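Local coordinates for 43.8 kDa insecticidal crystal protein (Bacillus thuringiensis, PDB 4JP0), which acts with a partner protein as a binary insecticidal toxin on western corn rootworm, probably by attacking the larval midgut epithelium, at residues Asp42-Trp47 with Tyr62-Cys67; Thr85-Lys90 with Gln103-Lys108; Lys227-Glu232 with Ser297-Pro302; Leu313-Leu318 with Gln332-Asp337. All blocks are in the same frame, centred on the assembly; numbering follows the deposited sequence.

Interaction 1: Asp42-Trp47 with Tyr62-Cys67; sequences DYNLKW and YAANNC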
loop_
_atom_site.group_PDB
_atom_site.type_symbol
_atom_site.label_atom_id
_atom_site.label_comp_id
_atom_site.label_asym_id
_atom_site.label_seq_id
_atom_site.Cartn_x
_atom_site.Cartn_y
_atom_site.Cartn_z
ATOM N N ASP A 42 26.303 -5.023 26.094
ATOM C CA ASP A 42 25.782 -3.639 26.059
ATOM C C ASP A 42 25.596 -3.122 24.628
ATOM O O ASP A 42 25.270 -1.941 24.397
ATOM C CB ASP A 42 26.742 -2.702 26.781
ATOM C CG ASP A 42 26.887 -3.037 28.258
ATOM O OD1 ASP A 42 25.888 -3.359 28.921
ATOM O OD2 ASP A 42 27.973 -2.976 28.840
ATOM N N TYR A 43 25.814 -3.997 23.661
ATOM C CA TYR A 43 25.640 -3.594 22.263
ATOM C C TYR A 43 24.589 -4.442 21.576
ATOM O O TYR A 43 24.323 -5.567 21.993
ATOM C CB TYR A 43 26.929 -3.808 21.489
ATOM C CG TYR A 43 28.036 -2.880 21.908
ATOM C CD1 TYR A 43 28.756 -3.119 23.073
ATOM C CD2 TYR A 43 28.324 -1.729 21.168
ATOM C CE1 TYR A 43 29.777 -2.260 23.481
ATOM C CE2 TYR A 43 29.365 -0.846 21.577
ATOM C CZ TYR A 43 30.080 -1.135 22.729
ATOM O OH TYR A 43 31.096 -0.296 23.155
ATOM N N ASN A 44 24.047 -3.913 20.488
ATOM C CA ASN A 44 23.203 -4.686 19.606
ATOM C C ASN A 44 23.990 -5.074 18.358
ATOM O O ASN A 44 24.582 -4.196 17.736
ATOM C CB ASN A 44 22.011 -3.859 19.120
ATOM C CG ASN A 44 21.236 -4.580 18.037
ATOM O OD1 ASN A 44 20.833 -5.709 18.238
ATOM N ND2 ASN A 44 21.101 -3.960 16.842
ATOM N N LEU A 45 23.976 -6.355 17.990
ATOM C CA LEU A 45 24.599 -6.812 16.739
ATOM C C LEU A 45 23.580 -7.313 15.719
ATOM O O LEU A 45 23.977 -7.867 14.688
ATOM C CB LEU A 45 25.554 -7.992 17.012
ATOM C CG LEU A 45 26.563 -7.870 18.150
ATOM C CD1 LEU A 45 27.505 -9.080 18.234
ATOM C CD2 LEU A 45 27.339 -6.611 17.975
ATOM N N LYS A 46 22.285 -7.101 15.980
ATOM C CA LYS A 46 21.228 -7.731 15.182
ATOM C C LYS A 46 20.601 -6.722 14.264
ATOM O O LYS A 46 20.158 -5.685 14.734
ATOM C CB LYS A 46 20.137 -8.323 16.080
ATOM C CG LYS A 46 20.600 -9.556 16.877
ATOM C CD LYS A 46 19.467 -10.140 17.713
ATOM C CE LYS A 46 19.980 -11.253 18.630
ATOM N NZ LYS A 46 18.859 -11.996 19.293
ATOM N N TRP A 47 20.530 -7.081 12.981
ATOM C CA TRP A 47 20.050 -6.182 11.946
ATOM C C TRP A 47 18.945 -6.856 11.119
ATOM O O TRP A 47 19.005 -8.072 10.863
ATOM C CB TRP A 47 21.218 -5.742 11.027
ATOM C CG TRP A 47 22.310 -5.219 11.817
ATOM C CD1 TRP A 47 23.517 -5.822 12.066
ATOM C CD2 TRP A 47 22.307 -3.997 12.542
ATOM N NE1 TRP A 47 24.263 -5.026 12.901
ATOM C CE2 TRP A 47 23.528 -3.917 13.236
ATOM C CE3 TRP A 47 21.362 -2.959 12.714
ATOM C CZ2 TRP A 47 23.849 -2.831 14.085
ATOM C CZ3 TRP A 47 21.686 -1.871 13.548
ATOM C CH2 TRP A 47 22.928 -1.822 14.203
ATOM N N TYR A 62 17.594 -4.211 15.009
ATOM C CA TYR A 62 16.514 -5.138 15.341
ATOM C C TYR A 62 16.125 -5.083 16.800
ATOM O O TYR A 62 16.821 -5.614 17.642
ATOM C CB TYR A 62 16.878 -6.568 14.917
ATOM C CG TYR A 62 15.774 -7.580 15.172
ATOM C CD1 TYR A 62 14.645 -7.611 14.372
ATOM C CD2 TYR A 62 15.859 -8.478 16.227
ATOM C CE1 TYR A 62 13.631 -8.542 14.602
ATOM C CE2 TYR A 62 14.874 -9.398 16.462
ATOM C CZ TYR A 62 13.752 -9.422 15.671
ATOM O OH TYR A 62 12.775 -10.371 15.883
ATOM N N ALA A 63 15.019 -4.395 17.094
ATOM C CA ALA A 63 14.501 -4.280 18.457
ATOM C C ALA A 63 15.547 -3.670 19.385
ATOM O O ALA A 63 15.659 -4.042 20.576
ATOM C CB ALA A 63 14.077 -5.628 18.992
ATOM N N ALA A 64 16.342 -2.767 18.818
ATOM C CA ALA A 64 17.256 -1.966 19.610
ATOM C C ALA A 64 17.230 -0.550 19.041
ATOM O O ALA A 64 16.857 -0.367 17.880
ATOM C CB ALA A 64 18.640 -2.516 19.547
ATOM N N ASN A 65 17.644 0.428 19.835
ATOM C CA ASN A 65 17.646 1.839 19.396
ATOM C C ASN A 65 16.327 2.263 18.776
ATOM O O ASN A 65 16.311 3.028 17.828
ATOM C CB ASN A 65 18.792 2.088 18.385
ATOM C CG ASN A 65 20.090 1.408 18.794
ATOM O OD1 ASN A 65 20.483 0.390 18.212
ATOM N ND2 ASN A 65 20.773 1.988 19.781
ATOM N N ASN A 66 15.219 1.783 19.338
ATOM C CA ASN A 66 13.889 2.135 18.826
ATOM C C ASN A 66 13.693 1.792 17.348
ATOM O O ASN A 66 12.895 2.444 16.630
ATOM C CB ASN A 66 13.565 3.630 19.126
ATOM C CG ASN A 66 12.078 3.906 19.202
ATOM O OD1 ASN A 66 11.295 3.080 19.687
ATOM N ND2 ASN A 66 11.671 5.062 18.692
ATOM N N CYS A 67 14.396 0.751 16.890
ATOM C CA CYS A 67 14.286 0.301 15.515
ATOM C C CYS A 67 14.623 1.430 14.545
ATOM O O CYS A 67 14.002 1.553 13.513
ATOM C CB CYS A 67 12.893 -0.281 15.216
ATOM S SG CYS A 67 12.615 -1.808 16.136
#
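N44 lays its carboxamide against the methyl group of A64, N44 CG to A64 CB 3.6 Å, while K46 and Y62 meet through their first side-chain carbons, CB to CB 3.9 Å. CG of N44 is anti to the backbone N (chi1 171°), and the amide beyond it bonds K46, two residues on, at both ends. N44 OD1 takes the K46 N-H from above its carbonyl plane, an Asx turn, and N44 ND2 gives a hydrogen to K46 O at 2.9 Å, nearly in the amide plane. The Y62 N-H reaches the same K46 O at 3.0 Å from the opposite face of that carbonyl. N44 ND2 also stands 3.8 Å above the W47 indole plane, offset toward the rim. Beyond CB, both K46 and Y62 lead away from the contact, K46 CD lying oblique to the Y62 ring. The indole NH of W47 is bonded to A19 O, and the Y62 side chain touches K198 of helix 193-199, in the P42 toxin region. One carbonyl oxygen thus carries two donors, and the N44 amide uses both its ends, which should hold its rotation and is consistent with only one placing of its O and N.

Interaction 2: Thr85-Lys90 with Gln103-Lys108; sequences TNSIQK and QSDNGK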
loop_
_atom_site.group_PDB
_atom_site.type_symbol
_atom_site.label_atom_id
_atom_site.label_comp_id
_atom_site.label_asym_id
_atom_site.label_seq_id
_atom_site.Cartn_x
_atom_site.Cartn_y
_atom_site.Cartn_z
ATOM N N THR A 85 11.877 9.630 2.700
ATOM C CA THR A 85 12.332 10.625 1.763
ATOM C C THR A 85 13.803 10.935 1.939
ATOM O O THR A 85 14.313 11.863 1.309
ATOM C CB THR A 85 11.467 11.903 1.862
ATOM O OG1 THR A 85 11.314 12.297 3.236
ATOM C CG2 THR A 85 10.034 11.591 1.424
ATOM N N ASN A 86 14.490 10.157 2.777
ATOM C CA ASN A 86 15.909 10.373 3.026
ATOM C C ASN A 86 16.798 9.346 2.324
ATOM O O ASN A 86 16.933 8.205 2.795
ATOM C CB ASN A 86 16.211 10.328 4.523
ATOM C CG ASN A 86 17.511 11.002 4.853
ATOM O OD1 ASN A 86 18.290 11.303 3.953
ATOM N ND2 ASN A 86 17.735 11.295 6.136
ATOM N N SER A 87 17.431 9.775 1.230
ATOM C CA SER A 87 18.220 8.872 0.381
ATOM C C SER A 87 19.408 8.238 1.104
ATOM O O SER A 87 19.834 7.127 0.763
ATOM C CB SER A 87 18.692 9.586 -0.893
ATOM O OG SER A 87 19.895 10.316 -0.684
ATOM N N ILE A 88 19.907 8.930 2.123
ATOM C CA ILE A 88 21.076 8.448 2.854
ATOM C C ILE A 88 20.784 7.283 3.744
ATOM O O ILE A 88 21.643 6.917 4.542
ATOM C CB ILE A 88 21.616 9.541 3.760
ATOM C CG1 ILE A 88 20.553 9.863 4.834
ATOM C CG2 ILE A 88 22.057 10.760 2.949
ATOM C CD1 ILE A 88 21.102 10.596 6.113
ATOM N N GLN A 89 19.566 6.750 3.713
ATOM C CA GLN A 89 19.306 5.546 4.484
ATOM C C GLN A 89 19.140 4.336 3.565
ATOM O O GLN A 89 18.830 3.253 4.028
ATOM C CB GLN A 89 18.069 5.730 5.342
ATOM C CG GLN A 89 18.260 6.819 6.406
ATOM C CD GLN A 89 16.988 7.120 7.153
ATOM O OE1 GLN A 89 15.917 6.694 6.745
ATOM N NE2 GLN A 89 17.097 7.861 8.231
ATOM N N LYS A 90 19.315 4.530 2.258
ATOM C CA LYS A 90 19.133 3.405 1.304
ATOM C C LYS A 90 20.440 2.674 0.969
ATOM O O LYS A 90 21.483 3.302 0.754
ATOM C CB LYS A 90 18.481 3.897 -0.001
ATOM C CG LYS A 90 17.107 4.574 0.199
ATOM C CD LYS A 90 16.420 4.802 -1.165
ATOM C CE LYS A 90 17.077 5.948 -1.883
ATOM N NZ LYS A 90 16.444 6.310 -3.248
ATOM N N GLN A 103 26.834 -0.949 -0.218
ATOM C CA GLN A 103 27.019 0.357 -0.834
ATOM C C GLN A 103 25.880 1.327 -0.487
ATOM O O GLN A 103 24.688 1.001 -0.604
ATOM C CB GLN A 103 27.080 0.163 -2.334
ATOM C CG GLN A 103 27.232 1.472 -3.156
ATOM C CD GLN A 103 27.424 1.179 -4.626
ATOM O OE1 GLN A 103 28.356 0.474 -5.008
ATOM N NE2 GLN A 103 26.531 1.711 -5.458
ATOM N N SER A 104 26.264 2.521 -0.063
ATOM C CA SER A 104 25.287 3.573 0.213
ATOM C C SER A 104 24.684 4.128 -1.096
ATOM O O SER A 104 25.276 4.026 -2.185
ATOM C CB SER A 104 25.966 4.719 0.989
ATOM O OG SER A 104 25.125 5.877 1.029
ATOM N N ASP A 105 23.497 4.701 -0.979
ATOM C CA ASP A 105 22.894 5.438 -2.079
ATOM C C ASP A 105 23.839 6.491 -2.651
ATOM O O ASP A 105 23.749 6.820 -3.835
ATOM C CB ASP A 105 21.643 6.191 -1.610
ATOM C CG ASP A 105 20.884 6.767 -2.768
ATOM O OD1 ASP A 105 20.910 8.009 -2.990
ATOM O OD2 ASP A 105 20.288 6.008 -3.559
ATOM N N ASN A 106 24.743 7.015 -1.834
ATOM C CA ASN A 106 25.685 8.012 -2.307
ATOM C C ASN A 106 26.856 7.428 -3.120
ATOM O O ASN A 106 27.744 8.159 -3.552
ATOM C CB ASN A 106 26.177 8.901 -1.159
ATOM C CG ASN A 106 27.172 8.225 -0.269
ATOM O OD1 ASN A 106 27.579 7.081 -0.505
ATOM N ND2 ASN A 106 27.579 8.928 0.780
ATOM N N GLY A 107 26.848 6.112 -3.301
ATOM C CA GLY A 107 27.844 5.444 -4.101
ATOM C C GLY A 107 29.082 4.931 -3.367
ATOM O O GLY A 107 29.866 4.133 -3.937
ATOM N N LYS A 108 29.300 5.396 -2.144
ATOM C CA LYS A 108 30.443 4.914 -1.349
ATOM C C LYS A 108 30.098 3.576 -0.709
ATOM O O LYS A 108 28.924 3.212 -0.648
ATOM C CB LYS A 108 30.829 5.930 -0.273
ATOM C CG LYS A 108 31.207 7.289 -0.912
ATOM C CD LYS A 108 31.795 8.299 0.075
ATOM C CE LYS A 108 31.533 9.738 -0.374
ATOM N NZ LYS A 108 32.245 10.735 0.478
HETATM O O HOH W 1 22.946 4.920 2.399
#
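D105 meets K90 and S87 through backbone, charge and hydroxyl. The backbone link is D105 N to K90 O, 3.0 Å with a bent N-H...O angle of 137°. K90 O also takes a hydrogen from a water 2.7 Å away; this water touches S104 OG, likewise at 2.7 Å, and makes a weak bond to I88 O, so it bridges the two segments beside the direct bond.

The charged contact is looser. K90 and D105 lie side by side, pointing the same way, and the K90 chain bends at chi3 (-75°), which puts CE 3.6 Å from D105 OD2. K90 NZ is 3.9 Å from D105 OD2, a long salt bridge, and the same oxygen has a weak bond from Q56. The other carboxylate oxygen, D105 OD1, receives a weak bond from S87 OG. D105 CB itself presses on S87 O at 3.1 Å.

Bonds inside 103-108 shape the turn that carries D105. S104 to G107 form a type I turn, in which S104 OG accepts from N106 N, an ST turn; N106 OD1 then accepts from K108 N, an Asx turn. G107 has a positive phi (92°) that suits glycine.

The 3-10 turn 87-89 leads into Q89-K90-W91, the Q-x-W signature of ricin-type lectins, and S104 packs on W91. K90 precedes strand 91-96 and D105 follows strand 99-104, so their bond lies at the hairpin end away from its turn. Family and Q-x-W sequence mark the fold as a beta-trefoil.

Interaction 3: Lys227-Glu232 with Ser297-Pro302; sequences KSYTYE and SEIDNP
K227, S228 and Y229 run antiparallel to I299, E298 and S297, in that pairing, the strand axes approaching to 4.8 Å with 142° between their directions. K227-I299 and Y229-S297 are hydrogen-bonded pairs, each with two backbone bonds, such as S297 N to Y229 O at 2.9 Å. The non-hydrogen-bonded pair S228-E298 sits between them and is supplemented by CA-H...O contacts.

On the face with K227, Y229, S297 and I299, the Y229 ring is the centrepiece. Its CG lies between the backbone N and the carbonyl carbon (chi1 71°), and the ring leans over the partner strand. S297 CB sits over one ring face in a CH-pi contact, 4.2 Å from the centroid and 27° off the normal. I299 comes in obliquely, its CG1 only 3.2 Å from Y229 CE2, a tight fit. S297 CB also approaches the edge of the Y231 ring, which itself stacks on Y341. A water joins Y229 OH and S297 OG (2.7 Å) across the pair, with E298 O as third partner; Y229 OH is also bonded to Y341 OH on strand 327-346.

S228 and E298 occupy the other face. The chemistry thus differs: that face is polar and exposed, while the first holds the Y229 ring and I299 together with polar groups that have partners, the K227 ammonium on A220 O and two hydroxyls on water.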
loop_
_atom_site.group_PDB
_atom_site.type_symbol
_atom_site.label_atom_id
_atom_site.label_comp_id
_atom_site.label_asym_id
_atom_site.label_seq_id
_atom_site.Cartn_x
_atom_site.Cartn_y
_atom_site.Cartn_z
ATOM N N LYS A 227 -35.474 14.002 -14.837
ATOM C CA LYS A 227 -35.427 14.424 -13.448
ATOM C C LYS A 227 -33.983 14.628 -13.093
ATOM O O LYS A 227 -33.150 13.789 -13.390
ATOM C CB LYS A 227 -36.054 13.360 -12.551
ATOM C CG LYS A 227 -36.890 13.922 -11.420
ATOM C CD LYS A 227 -37.386 12.821 -10.503
ATOM C CE LYS A 227 -38.585 13.277 -9.683
ATOM N NZ LYS A 227 -39.024 12.204 -8.739
ATOM N N SER A 228 -33.692 15.786 -12.513
ATOM C CA SER A 228 -32.348 16.119 -12.112
ATOM C C SER A 228 -32.138 15.593 -10.702
ATOM O O SER A 228 -33.070 15.546 -9.897
ATOM C CB SER A 228 -32.138 17.642 -12.176
ATOM O OG SER A 228 -30.751 17.945 -12.073
ATOM N N TYR A 229 -30.916 15.161 -10.411
ATOM C CA TYR A 229 -30.623 14.673 -9.080
ATOM C C TYR A 229 -29.134 14.756 -8.777
ATOM O O TYR A 229 -28.312 15.083 -9.644
ATOM C CB TYR A 229 -31.132 13.235 -8.903
ATOM C CG TYR A 229 -30.354 12.182 -9.665
ATOM C CD1 TYR A 229 -29.378 11.402 -9.025
ATOM C CD2 TYR A 229 -30.595 11.946 -11.012
ATOM C CE1 TYR A 229 -28.670 10.438 -9.714
ATOM C CE2 TYR A 229 -29.873 10.971 -11.715
ATOM C CZ TYR A 229 -28.915 10.224 -11.060
ATOM O OH TYR A 229 -28.211 9.239 -11.739
ATOM N N THR A 230 -28.793 14.466 -7.536
ATOM C CA THR A 230 -27.406 14.486 -7.140
ATOM C C THR A 230 -27.102 13.249 -6.302
ATOM O O THR A 230 -27.919 12.806 -5.493
ATOM C CB THR A 230 -27.127 15.775 -6.343
ATOM O OG1 THR A 230 -25.743 15.854 -6.013
ATOM C CG2 THR A 230 -27.812 15.732 -4.991
ATOM N N TYR A 231 -25.946 12.657 -6.542
ATOM C CA TYR A 231 -25.521 11.533 -5.723
ATOM C C TYR A 231 -24.187 11.923 -5.140
ATOM O O TYR A 231 -23.540 12.838 -5.641
ATOM C CB TYR A 231 -25.422 10.216 -6.505
ATOM C CG TYR A 231 -24.378 10.198 -7.585
ATOM C CD1 TYR A 231 -23.067 9.826 -7.301
ATOM C CD2 TYR A 231 -24.693 10.535 -8.895
ATOM C CE1 TYR A 231 -22.118 9.802 -8.273
ATOM C CE2 TYR A 231 -23.730 10.502 -9.888
ATOM C CZ TYR A 231 -22.445 10.133 -9.565
ATOM O OH TYR A 231 -21.453 10.094 -10.510
ATOM N N GLU A 232 -23.800 11.244 -4.072
ATOM C CA GLU A 232 -22.549 11.503 -3.385
ATOM C C GLU A 232 -21.464 10.496 -3.747
ATOM O O GLU A 232 -21.746 9.341 -4.019
ATOM C CB GLU A 232 -22.797 11.404 -1.891
ATOM C CG GLU A 232 -23.795 12.433 -1.378
ATOM C CD GLU A 232 -24.174 12.174 0.068
ATOM O OE1 GLU A 232 -23.422 11.416 0.755
ATOM O OE2 GLU A 232 -25.210 12.723 0.513
ATOM N N SER A 297 -26.540 14.999 -11.934
ATOM C CA SER A 297 -26.810 14.103 -13.033
ATOM C C SER A 297 -28.260 14.184 -13.430
ATOM O O SER A 297 -29.048 14.915 -12.822
ATOM C CB SER A 297 -26.420 12.663 -12.709
ATOM O OG SER A 297 -26.159 11.960 -13.909
ATOM N N GLU A 298 -28.613 13.443 -14.464
ATOM C CA GLU A 298 -29.969 13.522 -14.962
ATOM C C GLU A 298 -30.406 12.142 -15.405
ATOM O O GLU A 298 -29.572 11.360 -15.863
ATOM C CB GLU A 298 -30.013 14.484 -16.156
ATOM C CG GLU A 298 -31.167 15.460 -16.107
ATOM C CD GLU A 298 -31.411 16.179 -17.428
ATOM O OE1 GLU A 298 -30.930 15.704 -18.486
ATOM O OE2 GLU A 298 -32.105 17.216 -17.403
ATOM N N ILE A 299 -31.694 11.841 -15.219
ATOM C CA ILE A 299 -32.298 10.620 -15.742
ATOM C C ILE A 299 -33.420 11.034 -16.659
ATOM O O ILE A 299 -34.256 11.868 -16.298
ATOM C CB ILE A 299 -32.947 9.726 -14.668
ATOM C CG1 ILE A 299 -31.991 9.368 -13.550
ATOM C CG2 ILE A 299 -33.513 8.463 -15.329
ATOM C CD1 ILE A 299 -30.686 8.725 -14.003
ATOM N N ASP A 300 -33.457 10.434 -17.832
ATOM C CA ASP A 300 -34.500 10.726 -18.800
ATOM C C ASP A 300 -35.391 9.492 -18.911
ATOM O O ASP A 300 -34.878 8.385 -18.952
ATOM C CB ASP A 300 -33.834 11.000 -20.151
ATOM C CG ASP A 300 -34.672 11.865 -21.066
ATOM O OD1 ASP A 300 -35.921 11.732 -21.075
ATOM O OD2 ASP A 300 -34.152 12.709 -21.832
ATOM N N ASN A 301 -36.713 9.689 -18.874
ATOM C CA ASN A 301 -37.696 8.626 -19.110
ATOM C C ASN A 301 -38.680 9.034 -20.207
ATOM O O ASN A 301 -39.763 9.585 -19.933
ATOM C CB ASN A 301 -38.492 8.270 -17.866
ATOM C CG ASN A 301 -39.630 7.324 -18.186
ATOM O OD1 ASN A 301 -39.513 6.505 -19.087
ATOM N ND2 ASN A 301 -40.733 7.437 -17.471
ATOM N N PRO A 302 -38.321 8.717 -21.442
ATOM C CA PRO A 302 -39.105 9.121 -22.607
ATOM C C PRO A 302 -40.216 8.160 -22.928
ATOM O O PRO A 302 -40.633 8.111 -24.079
ATOM C CB PRO A 302 -38.085 9.064 -23.753
ATOM C CG PRO A 302 -36.907 8.315 -23.244
ATOM C CD PRO A 302 -37.148 7.910 -21.812
HETATM O O HOH W 2 -27.574 9.652 -14.113
#

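Interaction 4: Leu313-Leu318 with Gln332-Asp337; sequences LTITSL and QIQTSD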
loop_
_atom_site.group_PDB
_atom_site.type_symbol
_atom_site.label_atom_id
_atom_site.label_comp_id
_atom_site.label_asym_id
_atom_site.label_seq_id
_atom_site.Cartn_x
_atom_site.Cartn_y
_atom_site.Cartn_z
ATOM N N LEU A 313 -21.603 2.680 -7.394
ATOM C CA LEU A 313 -20.199 3.089 -7.472
ATOM C C LEU A 313 -19.329 1.935 -7.033
ATOM O O LEU A 313 -19.731 1.143 -6.174
ATOM C CB LEU A 313 -19.953 4.248 -6.512
ATOM C CG LEU A 313 -20.630 5.551 -6.940
ATOM C CD1 LEU A 313 -20.757 6.493 -5.771
ATOM C CD2 LEU A 313 -19.769 6.165 -8.072
ATOM N N THR A 314 -18.122 1.861 -7.603
ATOM C CA THR A 314 -17.139 0.894 -7.157
ATOM C C THR A 314 -16.492 1.513 -5.954
ATOM O O THR A 314 -16.005 2.648 -6.024
ATOM C CB THR A 314 -16.072 0.636 -8.227
ATOM O OG1 THR A 314 -16.656 -0.116 -9.286
ATOM C CG2 THR A 314 -14.972 -0.304 -7.679
ATOM N N ILE A 315 -16.538 0.785 -4.845
ATOM C CA ILE A 315 -15.888 1.199 -3.622
ATOM C C ILE A 315 -14.529 0.545 -3.557
ATOM O O ILE A 315 -14.389 -0.610 -3.936
ATOM C CB ILE A 315 -16.684 0.752 -2.393
ATOM C CG1 ILE A 315 -18.141 1.230 -2.456
ATOM C CG2 ILE A 315 -16.008 1.327 -1.118
ATOM C CD1 ILE A 315 -18.282 2.774 -2.408
ATOM N N THR A 316 -13.521 1.286 -3.093
ATOM C CA THR A 316 -12.207 0.672 -2.834
ATOM C C THR A 316 -11.924 0.795 -1.352
ATOM O O THR A 316 -12.006 1.895 -0.781
ATOM C CB THR A 316 -11.128 1.376 -3.636
ATOM O OG1 THR A 316 -11.371 1.143 -5.020
ATOM C CG2 THR A 316 -9.737 0.733 -3.404
ATOM N N SER A 317 -11.571 -0.313 -0.708
ATOM C CA SER A 317 -11.268 -0.288 0.713
ATOM C C SER A 317 -9.801 -0.709 0.929
ATOM O O SER A 317 -9.426 -1.823 0.628
ATOM C CB SER A 317 -12.183 -1.265 1.470
ATOM O OG SER A 317 -11.956 -1.178 2.871
ATOM N N LEU A 318 -8.995 0.208 1.439
ATOM C CA LEU A 318 -7.593 -0.072 1.751
ATOM C C LEU A 318 -7.561 -0.369 3.246
ATOM O O LEU A 318 -8.056 0.427 4.046
ATOM C CB LEU A 318 -6.778 1.161 1.414
ATOM C CG LEU A 318 -6.424 1.205 -0.074
ATOM C CD1 LEU A 318 -5.619 2.468 -0.455
ATOM C CD2 LEU A 318 -5.635 -0.020 -0.404
ATOM N N GLN A 332 -8.345 1.622 8.162
ATOM C CA GLN A 332 -9.120 1.356 6.951
ATOM C C GLN A 332 -9.615 2.659 6.393
ATOM O O GLN A 332 -9.868 3.591 7.146
ATOM C CB GLN A 332 -10.341 0.506 7.250
ATOM C CG GLN A 332 -11.231 1.094 8.341
ATOM C CD GLN A 332 -12.618 0.442 8.433
ATOM O OE1 GLN A 332 -13.059 -0.264 7.519
ATOM N NE2 GLN A 332 -13.298 0.683 9.541
ATOM N N ILE A 333 -9.784 2.709 5.079
ATOM C CA ILE A 333 -10.394 3.868 4.438
ATOM C C ILE A 333 -11.116 3.345 3.232
ATOM O O ILE A 333 -10.592 2.466 2.533
ATOM C CB ILE A 333 -9.353 4.958 4.051
ATOM C CG1 ILE A 333 -10.001 6.024 3.157
ATOM C CG2 ILE A 333 -8.207 4.341 3.323
ATOM C CD1 ILE A 333 -9.134 7.306 2.952
ATOM N N GLN A 334 -12.349 3.819 3.044
ATOM C CA GLN A 334 -13.114 3.481 1.863
ATOM C C GLN A 334 -13.313 4.732 1.010
ATOM O O GLN A 334 -13.524 5.826 1.537
ATOM C CB GLN A 334 -14.477 2.899 2.218
ATOM C CG GLN A 334 -14.402 1.504 2.776
ATOM C CD GLN A 334 -14.078 1.529 4.239
ATOM O OE1 GLN A 334 -14.657 2.334 4.989
ATOM N NE2 GLN A 334 -13.163 0.655 4.667
ATOM N N THR A 335 -13.188 4.572 -0.298
ATOM C CA THR A 335 -13.399 5.683 -1.230
ATOM C C THR A 335 -14.248 5.177 -2.385
ATOM O O THR A 335 -14.291 3.969 -2.627
ATOM C CB THR A 335 -12.057 6.222 -1.778
ATOM O OG1 THR A 335 -11.368 5.208 -2.511
ATOM C CG2 THR A 335 -11.076 6.590 -0.633
ATOM N N SER A 336 -14.929 6.087 -3.088
ATOM C CA SER A 336 -15.677 5.700 -4.275
ATOM C C SER A 336 -15.233 6.597 -5.423
ATOM O O SER A 336 -14.900 7.751 -5.217
ATOM C CB SER A 336 -17.186 5.800 -4.048
ATOM O OG SER A 336 -17.546 7.128 -3.719
ATOM N N ASP A 337 -15.254 6.045 -6.621
ATOM C CA ASP A 337 -14.696 6.626 -7.840
ATOM C C ASP A 337 -15.831 6.975 -8.799
ATOM O O ASP A 337 -16.480 6.094 -9.381
ATOM C CB ASP A 337 -13.795 5.556 -8.450
ATOM C CG ASP A 337 -13.127 5.987 -9.734
ATOM O OD1 ASP A 337 -13.493 7.062 -10.280
ATOM O OD2 ASP A 337 -12.236 5.275 -10.274
#
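L318, S336 and Q334 carry much of this contact between the two arms of a long antiparallel beta hairpin, strands 307-323 and 327-346. L318 faces I333 in a hydrogen-bonded pair: L318 N gives to I333 O at 3.0 Å, the reverse bond is equally long, and L318 CB meets I333 CG2 at 4.0 Å. T316 and T335 form the next such pair, joined by T316 N to T335 O at 2.8 Å, while T316 OG1 is bonded to Q209 NE2 on the neighbouring strand 202-221.

S336 is paired with I315 without mutual hydrogen bonds. Its CB receives I315 CD1 at 3.6 Å, and L313 CD1 approaches S336 OG. That hydroxyl, set between the backbone N and the carbonyl carbon (chi1 60°), is bonded to G234 N, so the hairpin arm also reaches strand 225-234.

Q334 lies on the same face as S336 and I315, its CB 4.0 Å from I315 CG2. Its chain bends at chi2 (82°), folding CD back above the sheet toward S317, which is the opposite member of the pair. S317 OG is also bonded to E319 OE2 and thus links an acid to an amide. Q334 NE2 gives a second hydrogen to Q332 OE1, 3.0 Å away and above that carbonyl's plane. The bond from Q334 NE2 to S317 OG is 2.8 Å long, almost straight at 178°, and lies in the Q334 amide plane.

The four contacts follow one another in the sequence; in space interaction 4 lies between interactions 1 and 2 and interaction 3. Interactions 1 and 2 share the lectin-like region: their centres are 21 Å apart and their nearest atoms about 9 Å, so they join different parts of one beta-trefoil without touching. Interactions 3 and 4 lie in the P42 toxin region, centres 23 Å apart, and do touch, E232 O packing against L313 CD1 at 3.5 Å; strand 292-301 is followed directly in the chain by strand 307-323. Interaction 1 is 62 Å from interaction 3, centre to centre. Interaction 4 is 39 Å from interaction 1 and 36 Å from interaction 2, centre to centre.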